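Local coordinates for protein metazoan TIR-STING fusion (Crassostrea gigas, PDB 6WT6) that joins a TIR domain to a STING ligand-binding domain in one chain and is seen here as an assembly of two subunits, at residues Gly182-Gly186 with Tyr187-Ile191; Gln305-Arg308 with Phe309-Thr312. One frame throughout, in Å; residues are numbered along the deposited sequence.

Contact 1 (Gly182-Gly186 with Tyr187-Ile191)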
loop_
_atom_site.group_PDB
_atom_site.type_symbol
_atom_site.label_atom_id
_atom_site.label_comp_id
_atom_site.label_asym_id
_atom_site.label_seq_id
_atom_site.Cartn_x
_atom_site.Cartn_y
_atom_site.Cartn_z
ATOM N N GLY A 182 -2.790 3.598 -6.039
ATOM C CA GLY A 182 -3.233 2.703 -7.099
ATOM C C GLY A 182 -4.646 2.999 -7.571
ATOM O O GLY A 182 -4.951 2.880 -8.760
ATOM N N TYR A 183 -5.528 3.381 -6.646
ATOM C CA TYR A 183 -6.895 3.736 -7.017
ATOM C C TYR A 183 -6.932 5.084 -7.725
ATOM O O TYR A 183 -7.719 5.277 -8.659
ATOM C CB TYR A 183 -7.777 3.733 -5.763
ATOM C CG TYR A 183 -9.263 3.954 -5.974
ATOM C CD1 TYR A 183 -9.974 3.241 -6.933
ATOM C CD2 TYR A 183 -9.966 4.839 -5.165
ATOM C CE1 TYR A 183 -11.341 3.432 -7.102
ATOM C CE2 TYR A 183 -11.325 5.034 -5.321
ATOM C CZ TYR A 183 -12.007 4.333 -6.285
ATOM O OH TYR A 183 -13.359 4.548 -6.424
ATOM N N TYR A 184 -6.073 6.012 -7.307
ATOM C CA TYR A 184 -5.924 7.309 -7.953
ATOM C C TYR A 184 -5.444 7.159 -9.394
ATOM O O TYR A 184 -6.221 7.369 -10.331
ATOM C CB TYR A 184 -4.958 8.180 -7.147
ATOM C CG TYR A 184 -4.689 9.549 -7.721
ATOM C CD1 TYR A 184 -5.681 10.518 -7.761
ATOM C CD2 TYR A 184 -3.430 9.883 -8.201
ATOM C CE1 TYR A 184 -5.433 11.776 -8.275
ATOM C CE2 TYR A 184 -3.170 11.141 -8.718
ATOM C CZ TYR A 184 -4.172 12.081 -8.753
ATOM O OH TYR A 184 -3.917 13.329 -9.265
ATOM N N TYR A 185 -4.175 6.779 -9.588
ATOM C CA TYR A 185 -3.608 6.752 -10.937
ATOM C C TYR A 185 -4.212 5.671 -11.819
ATOM O O TYR A 185 -4.174 5.804 -13.046
ATOM C CB TYR A 185 -2.083 6.572 -10.892
ATOM C CG TYR A 185 -1.332 7.860 -10.677
ATOM C CD1 TYR A 185 -1.310 8.844 -11.659
ATOM C CD2 TYR A 185 -0.656 8.098 -9.493
ATOM C CE1 TYR A 185 -0.629 10.033 -11.463
ATOM C CE2 TYR A 185 0.028 9.276 -9.292
ATOM C CZ TYR A 185 0.035 10.237 -10.278
ATOM O OH TYR A 185 0.712 11.405 -10.065
ATOM N N GLY A 186 -4.754 4.609 -11.232
ATOM C CA GLY A 186 -5.347 3.568 -12.047
ATOM C C GLY A 186 -6.773 3.820 -12.471
ATOM O O GLY A 186 -7.281 3.096 -13.331
ATOM N N TYR A 187 -7.429 4.839 -11.916
ATOM C CA TYR A 187 -8.862 5.003 -12.136
ATOM C C TYR A 187 -9.333 6.439 -11.931
ATOM O O TYR A 187 -9.782 7.088 -12.882
ATOM C CB TYR A 187 -9.642 4.057 -11.207
ATOM C CG TYR A 187 -11.144 4.102 -11.381
ATOM C CD1 TYR A 187 -11.737 3.700 -12.572
ATOM C CD2 TYR A 187 -11.971 4.527 -10.352
ATOM C CE1 TYR A 187 -13.117 3.736 -12.738
ATOM C CE2 TYR A 187 -13.354 4.559 -10.506
ATOM C CZ TYR A 187 -13.918 4.166 -11.700
ATOM O OH TYR A 187 -15.284 4.199 -11.863
ATOM N N LEU A 188 -9.253 6.936 -10.689
ATOM C CA LEU A 188 -9.834 8.239 -10.375
ATOM C C LEU A 188 -9.191 9.347 -11.205
ATOM O O LEU A 188 -9.890 10.181 -11.790
ATOM C CB LEU A 188 -9.708 8.527 -8.876
ATOM C CG LEU A 188 -10.603 7.704 -7.931
ATOM C CD1 LEU A 188 -10.553 8.239 -6.498
ATOM C CD2 LEU A 188 -12.038 7.663 -8.435
ATOM N N LYS A 189 -7.857 9.355 -11.290
ATOM C CA LYS A 189 -7.150 10.366 -12.075
ATOM C C LYS A 189 -7.557 10.336 -13.544
ATOM O O LYS A 189 -7.472 11.366 -14.226
ATOM C CB LYS A 189 -5.635 10.172 -11.932
ATOM C CG LYS A 189 -4.763 11.175 -12.682
ATOM C CD LYS A 189 -5.036 12.613 -12.254
ATOM C CE LYS A 189 -4.025 13.569 -12.867
ATOM N NZ LYS A 189 -4.282 14.989 -12.504
ATOM N N ILE A 190 -8.035 9.192 -14.035
ATOM C CA ILE A 190 -8.413 9.070 -15.440
ATOM C C ILE A 190 -9.816 9.621 -15.683
ATOM O O ILE A 190 -10.046 10.370 -16.639
ATOM C CB ILE A 190 -8.305 7.602 -15.889
ATOM C CG1 ILE A 190 -6.900 7.069 -15.618
ATOM C CG2 ILE A 190 -8.664 7.466 -17.362
ATOM C CD1 ILE A 190 -6.778 5.561 -15.761
ATOM N N ILE A 191 -10.775 9.278 -14.816
ATOM C CA ILE A 191 -12.181 9.539 -15.107
ATOM C C ILE A 191 -12.688 10.829 -14.464
ATOM O O ILE A 191 -13.534 11.519 -15.044
ATOM C CB ILE A 191 -13.047 8.332 -14.693
ATOM C CG1 ILE A 191 -12.897 8.024 -13.203
ATOM C CG2 ILE A 191 -12.674 7.102 -15.516
ATOM C CD1 ILE A 191 -14.145 8.292 -12.405
#
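Tyr183 and Tyr184 meet Leu188 and Lys189, each five residues on, in a local contact along helix 176-204 of the STING ligand-binding domain. Leu188 N gives a nearly straight bond to Tyr183 O, lying in the carbonyl plane at 3.0 Å, and Lys189 N bonds Tyr184 O at 2.7 Å. These i to i+5 bonds make the widened turn a pi-type one, a local pi-bulge in an otherwise alpha-helical run. Tyr184 O is gripped twice, for Tyr187 N also reaches it, 3.2 Å away and from the opposite face of the carbonyl. In both tyrosines CG stands anti to the backbone N (chi1 -174° in Tyr183), beside the carbonyl carbon, where the residue five positions on can meet the ring face. Leu188 CG makes a CH-pi contact over one face of the Tyr183 ring, 4.0 Å from the centroid, while the Tyr187 ring runs alongside, inclined by 23° and slid so far that the two barely overlap. Over the centre of the Tyr184 ring sits Lys189 CB, and a bend at chi2 brings Lys189 CD to 3.3 Å from Tyr184 OH. Asp320 is hydrogen-bonded to Tyr184 OH and salt-bridged to Lys189 NZ, which also pairs with Glu322.

Contact 2 (Gln305-Arg308 with Phe309-Thr312)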
loop_
_atom_site.group_PDB
_atom_site.type_symbol
_atom_site.label_atom_id
_atom_site.label_comp_id
_atom_site.label_asym_id
_atom_site.label_seq_id
_atom_site.Cartn_x
_atom_site.Cartn_y
_atom_site.Cartn_z
ATOM N N GLN A 305 -6.824 0.502 9.146
ATOM C CA GLN A 305 -6.316 0.525 7.776
ATOM C C GLN A 305 -7.256 1.284 6.847
ATOM O O GLN A 305 -6.809 2.073 6.005
ATOM C CB GLN A 305 -6.110 -0.901 7.263
ATOM C CG GLN A 305 -5.031 -1.697 7.986
ATOM C CD GLN A 305 -3.650 -1.521 7.388
ATOM O OE1 GLN A 305 -3.409 -0.605 6.601
ATOM N NE2 GLN A 305 -2.733 -2.411 7.753
ATOM N N SER A 306 -8.567 1.069 6.990
ATOM C CA SER A 306 -9.514 1.683 6.066
ATOM C C SER A 306 -9.670 3.183 6.308
ATOM O O SER A 306 -10.014 3.920 5.376
ATOM C CB SER A 306 -10.870 0.978 6.157
ATOM O OG SER A 306 -11.396 1.044 7.466
ATOM N N MET A 307 -9.435 3.659 7.539
ATOM C CA MET A 307 -9.455 5.102 7.781
ATOM C C MET A 307 -8.161 5.774 7.330
ATOM O O MET A 307 -8.186 6.936 6.910
ATOM C CB MET A 307 -9.711 5.408 9.261
ATOM C CG MET A 307 -11.103 5.011 9.748
ATOM S SD MET A 307 -12.388 5.326 8.517
ATOM C CE MET A 307 -12.533 7.090 8.605
ATOM N N ARG A 308 -7.029 5.073 7.426
ATOM C CA ARG A 308 -5.798 5.572 6.828
ATOM C C ARG A 308 -5.932 5.661 5.315
ATOM O O ARG A 308 -5.538 6.663 4.707
ATOM C CB ARG A 308 -4.621 4.678 7.213
ATOM C CG ARG A 308 -4.135 4.854 8.632
ATOM C CD ARG A 308 -3.175 3.744 8.993
ATOM N NE ARG A 308 -2.547 3.964 10.290
ATOM C CZ ARG A 308 -1.776 3.074 10.902
ATOM N NH1 ARG A 308 -1.540 1.898 10.334
ATOM N NH2 ARG A 308 -1.243 3.360 12.080
ATOM N N PHE A 309 -6.488 4.615 4.693
ATOM C CA PHE A 309 -6.772 4.666 3.264
ATOM C C PHE A 309 -7.692 5.835 2.936
ATOM O O PHE A 309 -7.438 6.601 1.997
ATOM C CB PHE A 309 -7.395 3.348 2.802
ATOM C CG PHE A 309 -8.102 3.446 1.470
ATOM C CD1 PHE A 309 -7.378 3.583 0.287
ATOM C CD2 PHE A 309 -9.483 3.407 1.398
ATOM C CE1 PHE A 309 -8.028 3.668 -0.936
ATOM C CE2 PHE A 309 -10.136 3.497 0.179
ATOM C CZ PHE A 309 -9.406 3.630 -0.991
ATOM N N TYR A 310 -8.771 5.978 3.708
ATOM C CA TYR A 310 -9.727 7.058 3.497
ATOM C C TYR A 310 -9.049 8.418 3.587
ATOM O O TYR A 310 -9.284 9.300 2.754
ATOM C CB TYR A 310 -10.853 6.924 4.528
ATOM C CG TYR A 310 -11.926 7.984 4.487
ATOM C CD1 TYR A 310 -12.738 8.140 3.373
ATOM C CD2 TYR A 310 -12.156 8.802 5.583
ATOM C CE1 TYR A 310 -13.727 9.100 3.345
ATOM C CE2 TYR A 310 -13.142 9.762 5.565
ATOM C CZ TYR A 310 -13.926 9.906 4.444
ATOM O OH TYR A 310 -14.910 10.865 4.422
ATOM N N LEU A 311 -8.178 8.594 4.580
ATOM C CA LEU A 311 -7.474 9.857 4.750
ATOM C C LEU A 311 -6.465 10.096 3.629
ATOM O O LEU A 311 -6.339 11.220 3.127
ATOM C CB LEU A 311 -6.785 9.866 6.112
ATOM C CG LEU A 311 -5.881 11.035 6.488
ATOM C CD1 LEU A 311 -6.622 12.353 6.333
ATOM C CD2 LEU A 311 -5.392 10.852 7.918
ATOM N N THR A 312 -5.733 9.054 3.226
ATOM C CA THR A 312 -4.713 9.231 2.197
ATOM C C THR A 312 -5.343 9.543 0.845
ATOM O O THR A 312 -4.840 10.392 0.099
ATOM C CB THR A 312 -3.835 7.983 2.100
ATOM O OG1 THR A 312 -3.295 7.675 3.391
ATOM C CG2 THR A 312 -2.691 8.221 1.124
#
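Four consecutive i to i+4 backbone bonds, running from Phe309 N to Gln305 O through Thr312 N to Arg308 O, join Gln305-Arg308 to Phe309-Thr312 as one unbroken alpha-helical stretch. Its last acceptor is doubly used: Thr312 OG1 donates to Arg308 O at 2.8 Å, above the carbonyl plane and on the opposite face from Thr312 N. The hydroxyl can fold back this way because OG1 lies beside its own backbone N (chi1 -54°), and the bond satisfies a buried polar group within the helix itself. Met307 and Tyr310 run side by side in the same direction. Bends at chi2 and chi3 swing the methyl of Met307 towards the ring, so that CE comes 3.5 Å from Tyr310 CD2; SD stands 5.5 Å from the Tyr310 ring centroid and approaches obliquely, 49° off the normal. Ser306 O lies at the edge of the Phe309 ring, near its plane and 4.0 Å from Phe309 CD2. Val78 of the second subunit packs on Met307, Tyr310 and Leu311, and Asp79 of that subunit accepts a hydrogen bond from Tyr310 OH. Arg308, Phe309 and Thr312 pack on helix 176-204 of the same chain, where Ala176 and Ala180 touch Thr312 and Phe179 meets Phe309. On this largely buried part of helix 299-319 in the STING ligand-binding domain, Met307 and Tyr310 form a Met-aromatic contact at i to i+3, facing strand 327-332 and the TIR domain of the second subunit.

How the contacts relate
Neither contact closes a loop: each lies within a single helix, with no residues between its segments, so they follow in series and neither nest nor cross. After the N-terminal TIR domain and a connection that is partly unmodelled, helix 176-204 carries contact 1; the chain then passes through strands of the mixed sheet and helix 284-291 before helix 299-319 brings contact 2. Their centres are 16 Å apart and their nearest atoms about 4 Å, without touching. The two helices nevertheless pack together, since Tyr183 and Leu188 reach Leu313, one residue past contact 2. Both contacts also meet the second subunit, contact 1 through Tyr185 and Thr295 of that subunit.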